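Local coordinates for TCP pilus virulence regulatory protein (Vibrio cholerae, PDB 4MLO) that activates transcription of virulence genes, probably including those of the TCP pilus, as an AraC-family DNA-binding regulator that binds the fatty acid palmitoleic acid, at residues A[23-27]-A[219-223]; A[29-34]-A[57-63]; A[65-69]-A[112-116]; A[105-110]-A[156-162]. All blocks are in the same frame, centred on the assembly; numbering follows the deposited sequence.

Interaction 1 of 4, residues A[23-27]-A[219-223]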
loop_
_atom_site.group_PDB
_atom_site.type_symbol
_atom_site.label_atom_id
_atom_site.label_comp_id
_atom_site.label_asym_id
_atom_site.label_seq_id
_atom_site.Cartn_x
_atom_site.Cartn_y
_atom_site.Cartn_z
ATOM N N ASN A 23 7.598 -7.747 5.315
ATOM C CA ASN A 23 8.930 -7.198 5.540
ATOM C C ASN A 23 9.363 -6.437 4.304
ATOM O O ASN A 23 9.559 -7.035 3.251
ATOM C CB ASN A 23 9.954 -8.291 5.846
ATOM C CG ASN A 23 11.334 -7.723 6.138
ATOM O OD1 ASN A 23 11.501 -6.961 7.070
ATOM N ND2 ASN A 23 12.310 -8.098 5.350
ATOM N N ASN A 24 9.545 -5.116 4.432
ATOM C CA ASN A 24 9.973 -4.306 3.308
ATOM C C ASN A 24 8.979 -4.421 2.153
ATOM O O ASN A 24 9.351 -4.480 0.982
ATOM C CB ASN A 24 11.393 -4.663 2.882
ATOM C CG ASN A 24 12.442 -4.121 3.876
ATOM O OD1 ASN A 24 12.125 -3.279 4.729
ATOM N ND2 ASN A 24 13.660 -4.632 3.776
ATOM N N LEU A 25 7.700 -4.315 2.507
ATOM C CA LEU A 25 6.604 -4.258 1.534
ATOM C C LEU A 25 6.461 -2.816 1.039
ATOM O O LEU A 25 6.055 -1.936 1.809
ATOM C CB LEU A 25 5.296 -4.732 2.163
ATOM C CG LEU A 25 4.065 -4.763 1.251
ATOM C CD1 LEU A 25 4.262 -5.862 0.199
ATOM C CD2 LEU A 25 2.744 -4.900 2.042
ATOM N N TYR A 26 6.756 -2.614 -0.251
ATOM C CA TYR A 26 6.593 -1.325 -0.931
ATOM C C TYR A 26 5.140 -1.115 -1.320
ATOM O O TYR A 26 4.515 -1.968 -1.969
ATOM C CB TYR A 26 7.499 -1.243 -2.173
ATOM C CG TYR A 26 7.219 -0.031 -3.036
ATOM C CD1 TYR A 26 7.671 1.226 -2.673
ATOM C CD2 TYR A 26 6.489 -0.157 -4.188
ATOM C CE1 TYR A 26 7.371 2.337 -3.475
ATOM C CE2 TYR A 26 6.182 0.903 -4.946
ATOM C CZ TYR A 26 6.601 2.144 -4.588
ATOM O OH TYR A 26 6.222 3.166 -5.447
ATOM N N ILE A 27 4.598 0.030 -0.938
ATOM C CA ILE A 27 3.189 0.334 -1.155
ATOM C C ILE A 27 3.143 1.137 -2.451
ATOM O O ILE A 27 3.474 2.321 -2.474
ATOM C CB ILE A 27 2.579 1.090 0.022
ATOM C CG1 ILE A 27 2.731 0.276 1.312
ATOM C CG2 ILE A 27 1.143 1.367 -0.251
ATOM C CD1 ILE A 27 2.113 -1.124 1.261
ATOM N N SER A 219 12.050 -4.351 -3.538
ATOM C CA SER A 219 10.715 -4.151 -2.980
ATOM C C SER A 219 9.749 -3.627 -4.033
ATOM O O SER A 219 8.611 -4.083 -4.116
ATOM C CB SER A 219 10.773 -3.224 -1.751
ATOM O OG SER A 219 10.878 -1.834 -2.057
ATOM N N ILE A 220 10.184 -2.677 -4.863
ATOM C CA ILE A 220 9.336 -2.173 -5.940
ATOM C C ILE A 220 9.034 -3.277 -6.945
ATOM O O ILE A 220 7.890 -3.404 -7.428
ATOM C CB ILE A 220 10.003 -0.956 -6.598
ATOM C CG1 ILE A 220 10.150 0.179 -5.568
ATOM C CG2 ILE A 220 9.208 -0.495 -7.863
ATOM C CD1 ILE A 220 11.027 1.287 -6.082
ATOM N N ARG A 221 10.028 -4.128 -7.236
ATOM C CA ARG A 221 9.827 -5.256 -8.150
ATOM C C ARG A 221 8.861 -6.292 -7.580
ATOM O O ARG A 221 8.077 -6.864 -8.328
ATOM C CB ARG A 221 11.158 -5.907 -8.498
ATOM C CG ARG A 221 12.049 -5.024 -9.392
ATOM C CD ARG A 221 13.364 -5.715 -9.770
ATOM N NE ARG A 221 14.042 -4.934 -10.822
ATOM C CZ ARG A 221 15.338 -4.890 -11.047
ATOM N NH1 ARG A 221 16.198 -5.574 -10.320
ATOM N NH2 ARG A 221 15.783 -4.097 -12.037
ATOM N N ILE A 222 8.864 -6.521 -6.264
ATOM C CA ILE A 222 7.876 -7.460 -5.707
ATOM C C ILE A 222 6.470 -6.911 -5.870
ATOM O O ILE A 222 5.516 -7.644 -6.185
ATOM C CB ILE A 222 8.190 -7.769 -4.229
ATOM C CG1 ILE A 222 9.446 -8.647 -4.071
ATOM C CG2 ILE A 222 6.992 -8.463 -3.496
ATOM C CD1 ILE A 222 9.403 -10.006 -4.767
ATOM N N SER A 223 6.289 -5.631 -5.611
ATOM C CA SER A 223 4.951 -5.095 -5.741
ATOM C C SER A 223 4.503 -5.097 -7.201
ATOM O O SER A 223 3.322 -5.308 -7.474
ATOM C CB SER A 223 4.903 -3.728 -5.079
ATOM O OG SER A 223 5.067 -3.909 -3.672
HETATM O O HOH W 1 7.099 -4.982 -1.949
#
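This is a strand-against-helix contact, buried at the seam where the edge strand 19-26 of the four-stranded sheet meets helix 213-230. Tyr-26 gives up the most surface, 94 Å² of a total of 274 Å². Its carbonyl O accepts a short hydrogen bond of 2.6 Å from Ser-223 OG, and one ring face lies on Ile-220: CG1 sits 3.8 Å from the Tyr-26 ring centroid, only 7° off the normal, a CH-pi contact. The phenol OH finds its partner elsewhere, in Asn-64. One turn earlier on the helix, Ser-219 brings CB within 3.3 Å of Asn-24 O. Water 1 bridges the two segments, 2.9 Å from Tyr-26 N, 2.8 Å from Ser-219 O and 2.9 Å from Ser-223 OG, so Tyr-26 N reaches the helix through the water. Beside it, Asn-24 and Leu-25 both face Gln-67, forming a G1 beta bulge. The arrangement is a domain interface, joining the cupin-like domain to the helical part with the AraC-family helix-turn-helix, next to the palmitoleic acid pocket containing Leu-25.

Interaction 2 of 4, residues A[29-34]-A[57-63]. With PAM (palmitoleic acid), chain E.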
loop_
_atom_site.group_PDB
_atom_site.type_symbol
_atom_site.label_atom_id
_atom_site.label_comp_id
_atom_site.label_asym_id
_atom_site.label_seq_id
_atom_site.Cartn_x
_atom_site.Cartn_y
_atom_site.Cartn_z
ATOM N N ASP A 29 0.601 2.006 -4.419
ATOM C CA ASP A 29 -0.530 2.921 -4.500
ATOM C C ASP A 29 -1.184 2.984 -3.126
ATOM O O ASP A 29 -1.014 2.080 -2.316
ATOM C CB ASP A 29 -1.560 2.454 -5.532
ATOM C CG ASP A 29 -1.139 2.807 -6.942
ATOM O OD1 ASP A 29 -0.987 4.018 -7.225
ATOM O OD2 ASP A 29 -0.934 1.882 -7.739
ATOM N N TYR A 30 -1.928 4.055 -2.852
ATOM C CA TYR A 30 -2.591 4.196 -1.561
ATOM C C TYR A 30 -3.498 3.002 -1.308
ATOM O O TYR A 30 -4.186 2.539 -2.218
ATOM C CB TYR A 30 -3.414 5.487 -1.493
ATOM C CG TYR A 30 -2.557 6.695 -1.500
ATOM C CD1 TYR A 30 -2.288 7.364 -2.680
ATOM C CD2 TYR A 30 -1.956 7.138 -0.333
ATOM C CE1 TYR A 30 -1.432 8.490 -2.691
ATOM C CE2 TYR A 30 -1.122 8.260 -0.326
ATOM C CZ TYR A 30 -0.872 8.916 -1.511
ATOM O OH TYR A 30 -0.040 10.005 -1.516
ATOM N N LYS A 31 -3.455 2.471 -0.076
ATOM C CA LYS A 31 -4.235 1.279 0.279
ATOM C C LYS A 31 -5.016 1.497 1.561
ATOM O O LYS A 31 -4.592 2.217 2.461
ATOM C CB LYS A 31 -3.340 0.028 0.451
ATOM C CG LYS A 31 -2.864 -0.513 -0.878
ATOM C CD LYS A 31 -1.980 -1.706 -0.719
ATOM C CE LYS A 31 -1.283 -2.014 -2.015
ATOM N NZ LYS A 31 -2.207 -2.695 -2.943
ATOM N N MET A 32 -6.163 0.826 1.650
ATOM C CA MET A 32 -6.962 0.805 2.861
ATOM C C MET A 32 -7.363 -0.643 3.080
ATOM O O MET A 32 -7.647 -1.352 2.110
ATOM C CB MET A 32 -8.195 1.701 2.743
ATOM C CG MET A 32 -7.861 3.158 2.462
ATOM S SD MET A 32 -9.315 4.182 2.015
ATOM C CE MET A 32 -10.184 4.195 3.570
ATOM N N PHE A 33 -7.330 -1.110 4.328
ATOM C CA PHE A 33 -7.808 -2.468 4.563
ATOM C C PHE A 33 -8.475 -2.575 5.925
ATOM O O PHE A 33 -8.300 -1.729 6.803
ATOM C CB PHE A 33 -6.690 -3.524 4.406
ATOM C CG PHE A 33 -5.654 -3.539 5.497
ATOM C CD1 PHE A 33 -4.442 -2.883 5.325
ATOM C CD2 PHE A 33 -5.855 -4.266 6.672
ATOM C CE1 PHE A 33 -3.463 -2.926 6.305
ATOM C CE2 PHE A 33 -4.872 -4.318 7.661
ATOM C CZ PHE A 33 -3.677 -3.646 7.477
ATOM N N TRP A 34 -9.299 -3.616 6.060
ATOM C CA TRP A 34 -10.023 -3.887 7.297
ATOM C C TRP A 34 -10.550 -5.310 7.252
ATOM O O TRP A 34 -10.716 -5.900 6.181
ATOM C CB TRP A 34 -11.178 -2.903 7.511
ATOM C CG TRP A 34 -12.254 -3.031 6.496
ATOM C CD1 TRP A 34 -13.408 -3.745 6.619
ATOM C CD2 TRP A 34 -12.290 -2.435 5.191
ATOM N NE1 TRP A 34 -14.148 -3.646 5.464
ATOM C CE2 TRP A 34 -13.491 -2.837 4.580
ATOM C CE3 TRP A 34 -11.414 -1.611 4.473
ATOM C CZ2 TRP A 34 -13.849 -2.435 3.296
ATOM C CZ3 TRP A 34 -11.775 -1.214 3.197
ATOM C CH2 TRP A 34 -12.980 -1.637 2.621
ATOM N N SER A 57 -12.402 -0.951 12.119
ATOM C CA SER A 57 -11.077 -0.340 12.105
ATOM C C SER A 57 -10.542 -0.332 10.677
ATOM O O SER A 57 -10.335 -1.397 10.083
ATOM C CB SER A 57 -10.122 -1.116 13.014
ATOM O OG SER A 57 -10.607 -1.263 14.343
ATOM N N ILE A 58 -10.279 0.856 10.138
ATOM C CA ILE A 58 -9.669 0.995 8.821
ATOM C C ILE A 58 -8.190 1.308 9.006
ATOM O O ILE A 58 -7.838 2.265 9.718
ATOM C CB ILE A 58 -10.341 2.117 8.005
ATOM C CG1 ILE A 58 -11.851 1.931 7.922
ATOM C CG2 ILE A 58 -9.730 2.195 6.591
ATOM C CD1 ILE A 58 -12.293 0.672 7.240
ATOM N N ILE A 59 -7.333 0.547 8.320
ATOM C CA ILE A 59 -5.901 0.812 8.278
ATOM C C ILE A 59 -5.590 1.425 6.922
ATOM O O ILE A 59 -5.977 0.884 5.882
ATOM C CB ILE A 59 -5.067 -0.459 8.492
ATOM C CG1 ILE A 59 -5.531 -1.190 9.774
ATOM C CG2 ILE A 59 -3.599 -0.107 8.560
ATOM C CD1 ILE A 59 -5.312 -0.407 11.039
ATOM N N LEU A 60 -4.915 2.564 6.937
ATOM C CA LEU A 60 -4.523 3.248 5.721
ATOM C C LEU A 60 -3.018 3.141 5.570
ATOM O O LEU A 60 -2.280 3.484 6.498
ATOM C CB LEU A 60 -4.940 4.713 5.776
ATOM C CG LEU A 60 -6.445 4.990 5.852
ATOM C CD1 LEU A 60 -6.945 4.963 7.311
ATOM C CD2 LEU A 60 -6.784 6.289 5.182
ATOM N N LEU A 61 -2.564 2.790 4.372
ATOM C CA LEU A 61 -1.133 2.669 4.092
ATOM C C LEU A 61 -0.750 3.695 3.033
ATOM O O LEU A 61 -1.371 3.762 1.962
ATOM C CB LEU A 61 -0.754 1.256 3.623
ATOM C CG LEU A 61 -1.130 0.094 4.564
ATOM C CD1 LEU A 61 -0.696 -1.218 3.946
ATOM C CD2 LEU A 61 -0.486 0.277 5.922
ATOM N N LYS A 62 0.277 4.490 3.329
ATOM C CA LYS A 62 0.657 5.594 2.451
ATOM C C LYS A 62 1.452 5.099 1.250
ATOM O O LYS A 62 2.332 4.237 1.361
ATOM C CB LYS A 62 1.479 6.624 3.223
ATOM C CG LYS A 62 1.692 7.883 2.452
ATOM C CD LYS A 62 2.729 8.758 3.098
ATOM C CE LYS A 62 2.353 9.117 4.479
ATOM N NZ LYS A 62 3.327 10.131 4.997
ATOM N N LYS A 63 1.152 5.670 0.091
ATOM C CA LYS A 63 1.894 5.356 -1.117
ATOM C C LYS A 63 3.362 5.690 -0.922
ATOM O O LYS A 63 3.704 6.697 -0.290
ATOM C CB LYS A 63 1.335 6.155 -2.294
ATOM C CG LYS A 63 1.940 5.767 -3.623
ATOM C CD LYS A 63 1.465 6.664 -4.769
ATOM C CE LYS A 63 2.107 6.215 -6.060
ATOM N NZ LYS A 63 1.869 7.136 -7.206
HETATM C C1 PAM E . -2.044 -6.489 -1.907
HETATM O O1 PAM E . -3.244 -6.841 -2.072
HETATM O O2 PAM E . -1.587 -5.454 -2.446
HETATM C C2 PAM E . -1.115 -7.325 -1.070
HETATM C C3 PAM E . -0.522 -6.527 0.102
HETATM C C4 PAM E . -1.647 -6.028 1.005
HETATM C C5 PAM E . -1.131 -5.288 2.234
HETATM C C6 PAM E . -2.282 -4.669 3.027
HETATM C C7 PAM E . -3.254 -5.710 3.581
HETATM C C8 PAM E . -2.603 -6.540 4.674
HETATM C C9 PAM E . -3.525 -7.638 5.196
HETATM C C10 PAM E . -3.789 -8.767 4.529
HETATM C C11 PAM E . -3.225 -9.054 3.147
HETATM C C12 PAM E . -2.986 -10.543 2.891
HETATM C C13 PAM E . -2.099 -10.670 1.650
HETATM C C14 PAM E . -1.388 -12.000 1.499
HETATM C C15 PAM E . -0.502 -12.321 2.696
HETATM C C16 PAM E . 0.623 -13.257 2.331
HETATM O O HOH W 2 1.504 4.237 -8.933
HETATM O O HOH W 3 3.052 9.182 -0.853
#
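Asp-29 begins the walk: its OD1 lies 4.2 Å from Lys-63 NZ, beyond salt-bridge range, and Lys-63 instead pairs with Asp-88. Tyr-30 lays its ring over Lys-63, whose CB is 3.5 Å from the Tyr-30 centroid and 9° off the normal, a CH-pi contact. Regular pairing then starts. Lys-31 and Leu-61 form a hydrogen-bonded pair, Lys-31 N to Leu-61 O 3.2 Å and Leu-61 N to Lys-31 O 2.8 Å, and Lys-31 NZ donates a hydrogen bond to PAM O2 at 2.9 Å and is also hydrogen-bonded to Thr-85. Met-32 and Leu-60 follow as a non-hydrogen-bonded pair (CA-CA 4.5 Å). Phe-33 and Ile-59 again exchange two bonds, both 2.9 Å, Phe-33 N to Ile-59 O and Ile-59 N to Phe-33 O. The Phe-33 ring is sandwiched, with PAM C7 over one face and Ile-59 CB over the opposite one. Trp-34 CE3 packs at 3.7 Å on Ile-58 CD1. With strand directions 154° apart, this is an antiparallel ladder of the cupin-like domain; its face bearing Lys-31, Phe-33 and Leu-61 lines the fatty acid pocket.

Interaction 3 of 4, residues A[65-69]-A[112-116]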
loop_
_atom_site.group_PDB
_atom_site.type_symbol
_atom_site.label_atom_id
_atom_site.label_comp_id
_atom_site.label_asym_id
_atom_site.label_seq_id
_atom_site.Cartn_x
_atom_site.Cartn_y
_atom_site.Cartn_z
ATOM N N SER A 65 5.459 4.120 0.861
ATOM C CA SER A 65 6.029 3.720 2.123
ATOM C C SER A 65 6.600 2.307 1.998
ATOM O O SER A 65 6.268 1.559 1.084
ATOM C CB SER A 65 4.983 3.778 3.240
ATOM O OG SER A 65 3.896 2.888 2.994
ATOM N N ILE A 66 7.454 1.951 2.946
ATOM C CA ILE A 66 8.045 0.617 3.040
ATOM C C ILE A 66 7.593 0.051 4.372
ATOM O O ILE A 66 8.057 0.488 5.434
ATOM C CB ILE A 66 9.577 0.648 2.942
ATOM C CG1 ILE A 66 10.028 1.212 1.603
ATOM C CG2 ILE A 66 10.161 -0.761 3.174
ATOM C CD1 ILE A 66 9.569 0.454 0.408
ATOM N N GLN A 67 6.689 -0.927 4.319
ATOM C CA GLN A 67 5.996 -1.413 5.503
ATOM C C GLN A 67 6.666 -2.639 6.117
ATOM O O GLN A 67 7.192 -3.509 5.413
ATOM C CB GLN A 67 4.554 -1.743 5.147
ATOM C CG GLN A 67 3.731 -0.541 4.672
ATOM C CD GLN A 67 3.380 0.408 5.795
ATOM O OE1 GLN A 67 3.387 0.036 6.955
ATOM N NE2 GLN A 67 3.014 1.649 5.440
ATOM N N ARG A 68 6.635 -2.687 7.451
ATOM C CA ARG A 68 7.038 -3.858 8.237
ATOM C C ARG A 68 5.998 -4.072 9.325
ATOM O O ARG A 68 6.036 -3.383 10.348
ATOM C CB ARG A 68 8.418 -3.664 8.866
ATOM C CG ARG A 68 9.510 -3.433 7.860
ATOM C CD ARG A 68 10.824 -3.017 8.510
ATOM N NE ARG A 68 11.743 -2.572 7.490
ATOM C CZ ARG A 68 11.907 -1.307 7.088
ATOM N NH1 ARG A 68 11.258 -0.304 7.651
ATOM N NH2 ARG A 68 12.767 -1.064 6.128
ATOM N N PHE A 69 5.102 -5.037 9.133
ATOM C CA PHE A 69 4.039 -5.242 10.105
ATOM C C PHE A 69 3.527 -6.659 9.980
ATOM O O PHE A 69 3.766 -7.343 8.983
ATOM C CB PHE A 69 2.896 -4.230 9.958
ATOM C CG PHE A 69 2.034 -4.409 8.728
ATOM C CD1 PHE A 69 2.363 -3.758 7.551
ATOM C CD2 PHE A 69 0.853 -5.140 8.763
ATOM C CE1 PHE A 69 1.567 -3.864 6.437
ATOM C CE2 PHE A 69 0.046 -5.264 7.648
ATOM C CZ PHE A 69 0.395 -4.609 6.478
ATOM N N LYS A 112 4.139 9.626 9.492
ATOM C CA LYS A 112 3.364 8.417 9.733
ATOM C C LYS A 112 2.912 7.784 8.417
ATOM O O LYS A 112 2.312 8.452 7.568
ATOM C CB LYS A 112 2.153 8.722 10.620
ATOM N N ASP A 113 3.197 6.480 8.266
ATOM C CA ASP A 113 2.927 5.700 7.056
ATOM C C ASP A 113 1.772 4.726 7.202
ATOM O O ASP A 113 1.326 4.147 6.194
ATOM C CB ASP A 113 4.157 4.859 6.654
ATOM C CG ASP A 113 5.308 5.689 6.141
ATOM O OD1 ASP A 113 6.466 5.262 6.329
ATOM O OD2 ASP A 113 5.063 6.755 5.544
ATOM N N LEU A 114 1.334 4.466 8.426
ATOM C CA LEU A 114 0.268 3.506 8.683
ATOM C C LEU A 114 -0.676 4.160 9.680
ATOM O O LEU A 114 -0.269 4.492 10.798
ATOM C CB LEU A 114 0.834 2.178 9.212
ATOM C CG LEU A 114 -0.133 1.016 9.443
ATOM C CD1 LEU A 114 0.657 -0.294 9.458
ATOM C CD2 LEU A 114 -0.931 1.135 10.725
ATOM N N LEU A 115 -1.911 4.408 9.259
ATOM C CA LEU A 115 -2.856 5.201 10.033
ATOM C C LEU A 115 -4.112 4.371 10.268
ATOM O O LEU A 115 -4.462 3.506 9.464
ATOM C CB LEU A 115 -3.180 6.519 9.324
ATOM C CG LEU A 115 -1.984 7.380 8.857
ATOM C CD1 LEU A 115 -2.498 8.601 8.123
ATOM C CD2 LEU A 115 -1.121 7.827 10.014
ATOM N N LEU A 116 -4.710 4.555 11.441
ATOM C CA LEU A 116 -5.945 3.889 11.837
ATOM C C LEU A 116 -7.094 4.891 11.897
ATOM O O LEU A 116 -6.938 6.005 12.418
ATOM C CB LEU A 116 -5.764 3.217 13.209
ATOM C CG LEU A 116 -6.964 2.530 13.872
ATOM C CD1 LEU A 116 -7.048 1.080 13.444
ATOM C CD2 LEU A 116 -6.880 2.637 15.385
HETATM O O HOH W 4 8.096 4.075 4.770
#
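Asp-113, Leu-114 and Gln-67 cover most of this contact, with 52, 47 and 44 Å² buried out of 196 Å². Gln-67 reaches across from strand 66-73 with its amide: NE2 donates to Asp-113 O at 3.1 Å, with an N-H...O angle of 135°, and to Ser-65 OG at 2.9 Å (149°), itself hydrogen-bonded to Lys-62 O. Asp-113 stands just before strand 114-118. Its CG approaches Ser-65 CB to 3.5 Å, while water 4 lies 2.5 Å from Asp-113 OD1 and 2.9 Å from Ile-66 N, linking the carboxylate to the backbone of the other segment. Leu-114 CD1 lies 3.7 Å from Gln-67 OE1 and makes an apolar contact of 4.3 Å with Phe-69 CD1. Phe-69 belongs to the palmitoleic acid pocket, and Leu-114 also rests on Ile-59 and Leu-61 of the adjoining strand. No backbone ladder joins the segments, which belong to different sheets of the cupin-like domain. The chemistry implies a join between sheets made by a side-chain-to-backbone hydrogen bond, a water and apolar packing, polar at Asp-113 and turning apolar toward the pocket.

Interaction 4 of 4, residues A[105-110]-A[156-162]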
loop_
_atom_site.group_PDB
_atom_site.type_symbol
_atom_site.label_atom_id
_atom_site.label_comp_id
_atom_site.label_asym_id
_atom_site.label_seq_id
_atom_site.Cartn_x
_atom_site.Cartn_y
_atom_site.Cartn_z
ATOM N N ARG A 105 -2.891 21.992 5.740
ATOM C CA ARG A 105 -2.095 20.780 5.576
ATOM C C ARG A 105 -0.598 21.058 5.674
ATOM O O ARG A 105 0.166 20.185 6.095
ATOM C CB ARG A 105 -2.472 20.119 4.252
ATOM C CG ARG A 105 -3.928 19.691 4.250
ATOM C CD ARG A 105 -4.361 19.018 2.978
ATOM N NE ARG A 105 -3.822 17.654 2.853
ATOM C CZ ARG A 105 -2.941 17.261 1.942
ATOM N NH1 ARG A 105 -2.463 18.105 1.025
ATOM N NH2 ARG A 105 -2.543 15.991 1.935
ATOM N N ASN A 106 -0.156 22.263 5.308
ATOM C CA ASN A 106 1.254 22.602 5.464
ATOM C C ASN A 106 1.697 22.595 6.916
ATOM O O ASN A 106 2.899 22.515 7.183
ATOM C CB ASN A 106 1.548 23.971 4.850
ATOM C CG ASN A 106 1.670 23.910 3.349
ATOM O OD1 ASN A 106 1.930 22.844 2.779
ATOM N ND2 ASN A 106 1.482 25.054 2.691
ATOM N N LEU A 107 0.765 22.659 7.863
ATOM C CA LEU A 107 1.114 22.538 9.272
ATOM C C LEU A 107 1.314 21.087 9.722
ATOM O O LEU A 107 1.904 20.852 10.779
ATOM C CB LEU A 107 0.028 23.202 10.125
ATOM C CG LEU A 107 -0.043 24.730 9.976
ATOM C CD1 LEU A 107 -1.258 25.333 10.683
ATOM C CD2 LEU A 107 1.215 25.363 10.520
ATOM N N TYR A 108 0.838 20.119 8.953
ATOM C CA TYR A 108 0.903 18.714 9.339
ATOM C C TYR A 108 2.299 18.120 9.104
ATOM O O TYR A 108 3.027 18.519 8.187
ATOM C CB TYR A 108 -0.121 17.913 8.533
ATOM C CG TYR A 108 -1.587 18.213 8.795
ATOM C CD1 TYR A 108 -2.005 18.843 9.970
ATOM C CD2 TYR A 108 -2.561 17.855 7.861
ATOM C CE1 TYR A 108 -3.346 19.091 10.223
ATOM C CE2 TYR A 108 -3.917 18.101 8.111
ATOM C CZ TYR A 108 -4.299 18.723 9.293
ATOM O OH TYR A 108 -5.635 18.972 9.549
ATOM N N SER A 109 2.654 17.126 9.923
ATOM C CA SER A 109 3.899 16.384 9.751
ATOM C C SER A 109 3.747 15.310 8.657
ATOM O O SER A 109 2.652 15.031 8.170
ATOM C CB SER A 109 4.326 15.758 11.072
ATOM O OG SER A 109 3.582 14.585 11.342
ATOM N N GLU A 110 4.866 14.695 8.262
ATOM C CA GLU A 110 4.874 13.791 7.111
ATOM C C GLU A 110 5.522 12.449 7.434
ATOM O O GLU A 110 6.045 11.783 6.537
ATOM C CB GLU A 110 5.594 14.429 5.928
ATOM C CG GLU A 110 5.065 15.787 5.529
ATOM C CD GLU A 110 5.615 16.237 4.185
ATOM O OE1 GLU A 110 6.406 17.207 4.155
ATOM O OE2 GLU A 110 5.247 15.611 3.164
ATOM N N GLU A 156 -6.084 12.769 8.444
ATOM C CA GLU A 156 -4.921 13.642 8.555
ATOM C C GLU A 156 -5.022 14.532 9.790
ATOM O O GLU A 156 -4.025 14.753 10.484
ATOM C CB GLU A 156 -4.765 14.482 7.287
ATOM C CG GLU A 156 -4.359 13.654 6.040
ATOM C CD GLU A 156 -4.056 14.521 4.840
ATOM O OE1 GLU A 156 -4.535 15.686 4.812
ATOM O OE2 GLU A 156 -3.323 14.047 3.928
ATOM N N LYS A 157 -6.215 15.063 10.072
ATOM C CA LYS A 157 -6.380 15.937 11.227
ATOM C C LYS A 157 -6.164 15.166 12.521
ATOM O O LYS A 157 -5.529 15.677 13.444
ATOM C CB LYS A 157 -7.762 16.589 11.204
ATOM C CG LYS A 157 -8.059 17.546 12.387
ATOM C CD LYS A 157 -9.440 18.146 12.222
ATOM C CE LYS A 157 -9.935 18.858 13.491
ATOM N NZ LYS A 157 -9.001 19.903 13.945
ATOM N N LYS A 158 -6.672 13.930 12.605
ATOM C CA LYS A 158 -6.479 13.134 13.818
ATOM C C LYS A 158 -5.001 12.972 14.151
ATOM O O LYS A 158 -4.611 13.067 15.320
ATOM C CB LYS A 158 -7.144 11.764 13.659
ATOM C CG LYS A 158 -6.717 10.718 14.687
ATOM C CD LYS A 158 -7.297 9.348 14.354
ATOM C CE LYS A 158 -6.834 8.308 15.361
ATOM N NZ LYS A 158 -7.430 6.998 15.058
ATOM N N TYR A 159 -4.163 12.737 13.141
ATOM C CA TYR A 159 -2.742 12.510 13.336
ATOM C C TYR A 159 -1.901 13.759 13.102
ATOM O O TYR A 159 -0.679 13.697 13.267
ATOM C CB TYR A 159 -2.248 11.383 12.414
ATOM C CG TYR A 159 -2.738 10.015 12.824
ATOM C CD1 TYR A 159 -2.024 9.237 13.728
ATOM C CD2 TYR A 159 -3.910 9.502 12.301
ATOM C CE1 TYR A 159 -2.473 7.987 14.081
ATOM C CE2 TYR A 159 -4.376 8.257 12.660
ATOM C CZ TYR A 159 -3.657 7.507 13.544
ATOM O OH TYR A 159 -4.130 6.268 13.884
ATOM N N ASN A 160 -2.518 14.884 12.728
ATOM C CA ASN A 160 -1.770 16.073 12.321
ATOM C C ASN A 160 -0.669 15.685 11.334
ATOM O O ASN A 160 0.481 16.125 11.446
ATOM C CB ASN A 160 -1.185 16.783 13.545
ATOM C CG ASN A 160 -0.881 18.234 13.289
ATOM O OD1 ASN A 160 0.284 18.629 13.145
ATOM N ND2 ASN A 160 -1.929 19.053 13.247
ATOM N N SER A 161 -1.020 14.806 10.386
ATOM C CA SER A 161 -0.061 14.160 9.487
ATOM C C SER A 161 -0.602 14.087 8.066
ATOM O O SER A 161 -1.786 13.820 7.849
ATOM C CB SER A 161 0.251 12.721 9.932
ATOM O OG SER A 161 0.959 12.710 11.156
ATOM N N ILE A 162 0.301 14.245 7.103
ATOM C CA ILE A 162 -0.047 14.141 5.689
ATOM C C ILE A 162 -0.252 12.674 5.339
ATOM O O ILE A 162 0.593 11.825 5.651
ATOM C CB ILE A 162 1.059 14.760 4.818
ATOM C CG1 ILE A 162 1.151 16.275 5.027
ATOM C CG2 ILE A 162 0.830 14.444 3.329
ATOM C CD1 ILE A 162 -0.071 17.048 4.586
#
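A Schellman motif ends helix 141-159, and the 105-110 segment packs against it. Asn-160, with positive phi (47°), is the C-prime residue: Ser-161 N bonds to Glu-156 O at 3.0 Å and Asn-160 N to Lys-157 O at 3.2 Å. Just beyond, the backbones bridge once. Ser-109 N donates to Asn-160 O at 2.8 Å, and Ile-162 N to Ser-109 O at 2.7 Å. A bidentate salt bridge lies alongside, Arg-105 NE to Glu-156 OE1 and Arg-105 NH2 to Glu-156 OE2, both 2.9 Å and within 10° of linear. Both charges have further partners, Arg-105 at Ile-164 O and Glu-156 at Phe-163 N. Tyr-108, burying 112 Å², turns one ring face to Glu-156 O and brings CB to 4.0 Å from Ile-162 CD1; the same Ile-162 CD1 lies over the Arg-105 guanidinium, 3.8 Å from NH2. The contact thus ties the end of helix 102-106 and the loop after it to the end of helix 141-159, while Lys-158 and Tyr-159 of the latter reach Leu-116 on strand 114-118.

In the fold
Interactions 1, 2 and 3 are buried, whereas interaction 4 is only partly so, about 19 Å from the chain centre to its own centre. Interactions 2 and 3 meet in one sheet, where Leu-60 N lies 2.7 Å from Leu-115 O; interactions 1 and 3 share the other, with Leu-25 O 2.8 Å from Gln-67 N. Interaction 3 therefore links the two sheets. Chemistry changes with position: regular backbone pairing within a sheet in 2, side chains and water between elements in 1 and 3, and a charged pair with a single bridge in 4. The first three each supply the pocket with at least one residue. Interaction 4 meets interaction 3 through Lys-158 NZ, 2.9 Å from Leu-116 O.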